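PDB 1H9K: molybdenum-binding-protein from Azotobacter vinelandii, which binds tungstate in this crystal and probably serves to bind and buffer molybdate inside the cell. Local coordinates for residues 58-63 / 139-144; 65-70 / 110-115. All coordinates share one frame; numbering follows the deposited sequence.

Interaction 1 of 2, residues 58-63 / 139-144. With WO4 (tungstate(VI)ion), chain C.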
# COMPACT_ATOMS: atom_id res chain seq x y z
N VAL A 58 -14.36 -13.27 -11.43
CA VAL A 58 -13.97 -12.47 -10.25
C VAL A 58 -13.86 -10.99 -10.68
O VAL A 58 -13.78 -10.63 -11.87
CB VAL A 58 -12.61 -12.87 -9.69
CG1 VAL A 58 -12.59 -14.25 -9.02
CG2 VAL A 58 -11.54 -12.86 -10.79
N VAL A 59 -13.77 -10.09 -9.70
CA VAL A 59 -13.40 -8.69 -9.94
C VAL A 59 -12.07 -8.42 -9.24
O VAL A 59 -11.81 -9.08 -8.23
CB VAL A 59 -14.47 -7.68 -9.48
CG1 VAL A 59 -15.82 -7.94 -10.18
CG2 VAL A 59 -14.70 -7.67 -8.00
N ALA A 60 -11.17 -7.68 -9.86
CA ALA A 60 -9.87 -7.37 -9.20
C ALA A 60 -9.94 -5.85 -8.90
O ALA A 60 -10.27 -5.16 -9.85
CB ALA A 60 -8.72 -7.71 -10.12
N VAL A 61 -9.56 -5.45 -7.70
CA VAL A 61 -9.67 -4.02 -7.38
C VAL A 61 -8.28 -3.51 -7.01
O VAL A 61 -7.61 -4.15 -6.20
CB VAL A 61 -10.65 -3.86 -6.19
CG1 VAL A 61 -10.68 -2.41 -5.73
CG2 VAL A 61 -12.07 -4.29 -6.59
N VAL A 62 -7.86 -2.41 -7.67
CA VAL A 62 -6.52 -1.85 -7.33
C VAL A 62 -6.66 -0.35 -7.13
O VAL A 62 -7.08 0.36 -8.04
CB VAL A 62 -5.52 -2.14 -8.47
CG1 VAL A 62 -4.15 -1.55 -8.06
CG2 VAL A 62 -5.35 -3.62 -8.75
N LYS A 63 -6.25 0.17 -5.95
CA LYS A 63 -6.36 1.63 -5.75
C LYS A 63 -5.31 2.32 -6.60
O LYS A 63 -4.16 1.87 -6.72
CB LYS A 63 -6.13 1.88 -4.26
CG LYS A 63 -6.97 2.93 -3.57
CD LYS A 63 -6.22 3.39 -2.30
CE LYS A 63 -6.56 4.91 -2.11
NZ LYS A 63 -7.94 4.97 -1.54
N VAL A 139 -3.60 -6.38 -4.89
CA VAL A 139 -4.84 -6.53 -5.67
C VAL A 139 -5.86 -7.19 -4.75
O VAL A 139 -5.57 -8.26 -4.24
CB VAL A 139 -4.57 -7.42 -6.91
CG1 VAL A 139 -5.82 -7.55 -7.78
CG2 VAL A 139 -3.45 -6.83 -7.80
N ILE A 140 -7.00 -6.55 -4.54
CA ILE A 140 -8.08 -7.13 -3.77
C ILE A 140 -9.00 -7.83 -4.75
O ILE A 140 -9.30 -7.30 -5.83
CB ILE A 140 -8.80 -5.99 -3.01
CG1 ILE A 140 -7.81 -5.52 -1.91
CG2 ILE A 140 -10.11 -6.40 -2.35
CD1 ILE A 140 -8.25 -4.14 -1.35
N LEU A 141 -9.50 -8.99 -4.34
CA LEU A 141 -10.42 -9.72 -5.20
C LEU A 141 -11.83 -9.70 -4.64
O LEU A 141 -12.07 -9.58 -3.44
CB LEU A 141 -9.98 -11.20 -5.29
CG LEU A 141 -8.71 -11.48 -6.08
CD1 LEU A 141 -8.42 -12.98 -6.06
CD2 LEU A 141 -8.83 -10.89 -7.48
N GLY A 142 -12.78 -9.75 -5.59
CA GLY A 142 -14.17 -9.81 -5.16
C GLY A 142 -14.87 -10.96 -5.93
O GLY A 142 -14.55 -11.13 -7.11
N VAL A 143 -15.82 -11.60 -5.32
CA VAL A 143 -16.58 -12.65 -6.00
C VAL A 143 -18.06 -12.35 -5.77
O VAL A 143 -18.56 -11.88 -4.80
CB VAL A 143 -16.23 -14.08 -5.51
CG1 VAL A 143 -14.78 -14.46 -5.83
CG2 VAL A 143 -16.56 -14.29 -4.04
N PRO A 144 -18.74 -12.58 -6.99
CA PRO A 144 -20.20 -12.38 -6.90
C PRO A 144 -20.75 -13.52 -6.01
O PRO A 144 -21.74 -13.18 -5.32
CB PRO A 144 -20.78 -12.49 -8.28
CG PRO A 144 -19.64 -12.62 -9.21
CD PRO A 144 -18.46 -13.08 -8.42
W WO4 C . -8.94 5.69 -5.31
O1 WO4 C . -7.49 6.50 -4.52
O2 WO4 C . -8.19 4.68 -6.60
O3 WO4 C . -9.73 4.66 -4.05
O4 WO4 C . -10.01 7.00 -5.93
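Val59 and Gly142 face each other as a hydrogen-bonded antiparallel pair, each amide donating to the other's carbonyl, with Val59 N 2.9 Å from Gly142 O. Two residues further along, Val61 and Ile140 do the same, and Ala60 and Leu141 form the non-hydrogen-bonded pair between them. Val59 CG2 sits over the bare backbone of Gly142, 3.6 Å from its CA. On the face bearing Ala60 and Leu141, Ala60 CB packs against Val139 CG1 at 3.7 Å, and Leu141 CD2 comes in beside it. The pairing adds strand 140-143, from the second TOBE sequence range, as the fifth strand at the edge of an antiparallel sheet otherwise made by the first, in an OB-type fold. Gly142 and Val143 also pair with a strand of the second subunit, so the sheet runs on across the interface. Beyond the paired strand, Lys63 turns away to a tungstate (chain C). Its CB stands 4.2 Å from O2 of the ion, CG lies 3.3 Å from O3, and CD passes O1 more distantly. CE then comes within 3.0 Å of O1. The bend at the end of the chain (chi4 77°) puts NZ 3.1 Å from O3, to which it donates a hydrogen bond. NZ is also hydrogen-bonded to Met113 O and Val67 O of the second subunit. A methionine in its place would probably leave the tungstate without this positive charge and those two carbonyls without their shared donor. Ser7 OG, Arg9 N and Ala64 N of the same chain, and Thr115 OG1 of the second subunit, also hydrogen-bond the ion.

Interaction 2 of 2, residues 65-70 / 110-115. With WO4 (tungstate(VI)ion), chain B.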
# COMPACT_ATOMS: atom_id res chain seq x y z
N PRO A 65 -3.09 4.89 -6.13
CA PRO A 65 -1.81 5.09 -5.48
C PRO A 65 -1.00 3.83 -5.33
O PRO A 65 0.18 3.92 -4.99
CB PRO A 65 -2.11 5.67 -4.11
CG PRO A 65 -3.58 5.75 -3.97
CD PRO A 65 -4.21 5.25 -5.22
N TRP A 66 -1.56 2.65 -5.59
CA TRP A 66 -0.82 1.42 -5.44
C TRP A 66 -0.16 1.04 -6.75
O TRP A 66 0.53 0.02 -6.83
CB TRP A 66 -1.79 0.30 -4.99
CG TRP A 66 -2.51 0.53 -3.68
CD1 TRP A 66 -2.25 1.56 -2.81
CD2 TRP A 66 -3.55 -0.24 -3.08
NE1 TRP A 66 -3.06 1.50 -1.72
CE2 TRP A 66 -3.87 0.38 -1.85
CE3 TRP A 66 -4.26 -1.39 -3.45
CZ2 TRP A 66 -4.86 -0.09 -1.00
CZ3 TRP A 66 -5.24 -1.86 -2.58
CH2 TRP A 66 -5.53 -1.23 -1.36
N VAL A 67 -0.38 1.77 -7.84
CA VAL A 67 0.21 1.45 -9.13
C VAL A 67 1.43 2.31 -9.44
O VAL A 67 1.32 3.56 -9.44
CB VAL A 67 -0.87 1.74 -10.23
CG1 VAL A 67 -0.35 1.42 -11.63
CG2 VAL A 67 -2.10 0.89 -9.92
N LEU A 68 2.56 1.67 -9.74
CA LEU A 68 3.75 2.46 -10.11
C LEU A 68 3.81 2.49 -11.64
O LEU A 68 3.18 1.67 -12.30
CB LEU A 68 5.04 1.73 -9.68
CG LEU A 68 5.40 1.89 -8.20
CD1 LEU A 68 4.38 1.30 -7.24
CD2 LEU A 68 6.76 1.28 -7.90
N LEU A 69 4.44 3.54 -12.15
CA LEU A 69 4.57 3.61 -13.62
C LEU A 69 6.04 3.45 -13.97
O LEU A 69 6.87 4.10 -13.31
CB LEU A 69 4.03 4.93 -14.15
CG LEU A 69 2.50 5.07 -14.05
CD1 LEU A 69 2.14 6.48 -14.51
CD2 LEU A 69 1.82 3.96 -14.84
N MET A 70 6.38 2.72 -15.03
CA MET A 70 7.79 2.55 -15.39
C MET A 70 7.92 2.81 -16.89
O MET A 70 7.09 2.31 -17.64
CB MET A 70 8.26 1.12 -15.08
CG MET A 70 9.71 0.84 -15.46
SD MET A 70 10.31 -0.67 -14.71
CE MET A 70 9.17 -1.90 -15.30
N ILE A 110 -5.82 1.40 -17.21
CA ILE A 110 -5.39 1.32 -15.82
C ILE A 110 -5.03 2.71 -15.35
O ILE A 110 -4.43 3.47 -16.14
CB ILE A 110 -4.20 0.40 -15.60
CG1 ILE A 110 -3.71 0.51 -14.15
CG2 ILE A 110 -3.04 0.71 -16.53
CD1 ILE A 110 -3.04 -0.78 -13.69
N THR A 111 -5.41 3.05 -14.13
CA THR A 111 -5.14 4.43 -13.66
C THR A 111 -4.18 4.44 -12.49
O THR A 111 -4.37 3.65 -11.57
CB THR A 111 -6.46 5.08 -13.25
OG1 THR A 111 -7.23 5.37 -14.44
CG2 THR A 111 -6.26 6.47 -12.63
N SER A 112 -3.17 5.31 -12.53
CA SER A 112 -2.17 5.38 -11.49
C SER A 112 -2.13 6.79 -10.89
O SER A 112 -2.44 7.75 -11.63
CB SER A 112 -0.77 5.09 -12.10
OG SER A 112 0.24 5.41 -11.14
N MET A 113 -1.91 6.96 -9.60
CA MET A 113 -1.72 8.26 -8.99
C MET A 113 -0.21 8.36 -8.69
O MET A 113 0.31 7.45 -8.01
CB MET A 113 -2.44 8.45 -7.68
CG MET A 113 -2.52 9.76 -6.95
SD MET A 113 -3.27 11.07 -7.90
CE MET A 113 -5.01 10.91 -7.45
N VAL A 114 0.44 9.33 -9.32
CA VAL A 114 1.89 9.50 -9.05
C VAL A 114 2.18 10.94 -8.70
O VAL A 114 1.28 11.80 -8.74
CB VAL A 114 2.74 9.07 -10.25
CG1 VAL A 114 2.63 7.58 -10.57
CG2 VAL A 114 2.30 9.85 -11.50
N THR A 115 3.40 11.32 -8.33
CA THR A 115 3.64 12.74 -8.04
C THR A 115 3.76 13.45 -9.37
O THR A 115 4.12 12.90 -10.42
CB THR A 115 4.97 12.97 -7.28
OG1 THR A 115 6.00 12.35 -8.08
CG2 THR A 115 4.89 12.33 -5.92
W WO4 B . 5.35 8.12 -6.78
O1 WO4 B . 3.72 8.33 -5.96
O2 WO4 B . 6.48 7.84 -5.40
O3 WO4 B . 5.24 6.65 -7.82
O4 WO4 B . 5.70 9.62 -7.71
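The backbone from Pro65 to Leu69 crosses the strand from Ile110 to Val114 nearly at a right angle (99°), coming closest where Pro65 CA is 4.7 Å from Met113 CA. The one hydrogen bond between the segments runs from Ser112 OG to Val67 O, 2.7 Å long, with the hydroxyl 43° above the carbonyl plane. With OG anti to the backbone N (chi1 169°) the hydroxyl reaches that oxygen, while Ser112 CB rests against Val67 CG1 at 3.7 Å. Val67 CG1 also meets Ile110 CD1 tip to tip. Two residues on, in strand 68-70, Leu69 puts its CG 3.7 Å from Ser112 OG, and its CD1 reaches Val114 CG1. At the end of the strand Thr115 holds a tungstate (chain B) with two bonds to one oxygen, N to O4 at 2.9 Å and OG1 to O4 at 2.8 Å. OG1 also N-caps helix 116-122 through Ala118 N, and the helix start would probably favour the anion. Within the chain strands 68-70 and 109-115 are the two outermost of their sheet, which continues at Met70 into the third subunit; Val67 and Ile110 pack on Ala132 of strand 129-134, while Leu69 packs on Val100 and Leu102 of strand 97-104.

Interactions 1 and 2 lie on opposite sides of the chain's centre, about 17 Å apart between centres, with interaction 2 nested in the loop that interaction 1 closes. They still touch: Val62 CG1 packs on Val67 CG2 at 3.7 Å, and Ile140 CD1 on Trp66 CZ3 at 4.0 Å. The two supply complementary halves of the same kind of intersubunit site. Lys63, from interaction 1, meets a tungstate that Thr115 of the second subunit also binds; Thr115, from interaction 2, meets one that Lys63 of the third subunit also binds. Ser112 belongs to the second shell, since the Val67 O it grips also accepts a bond from Lys63 NZ of the third subunit.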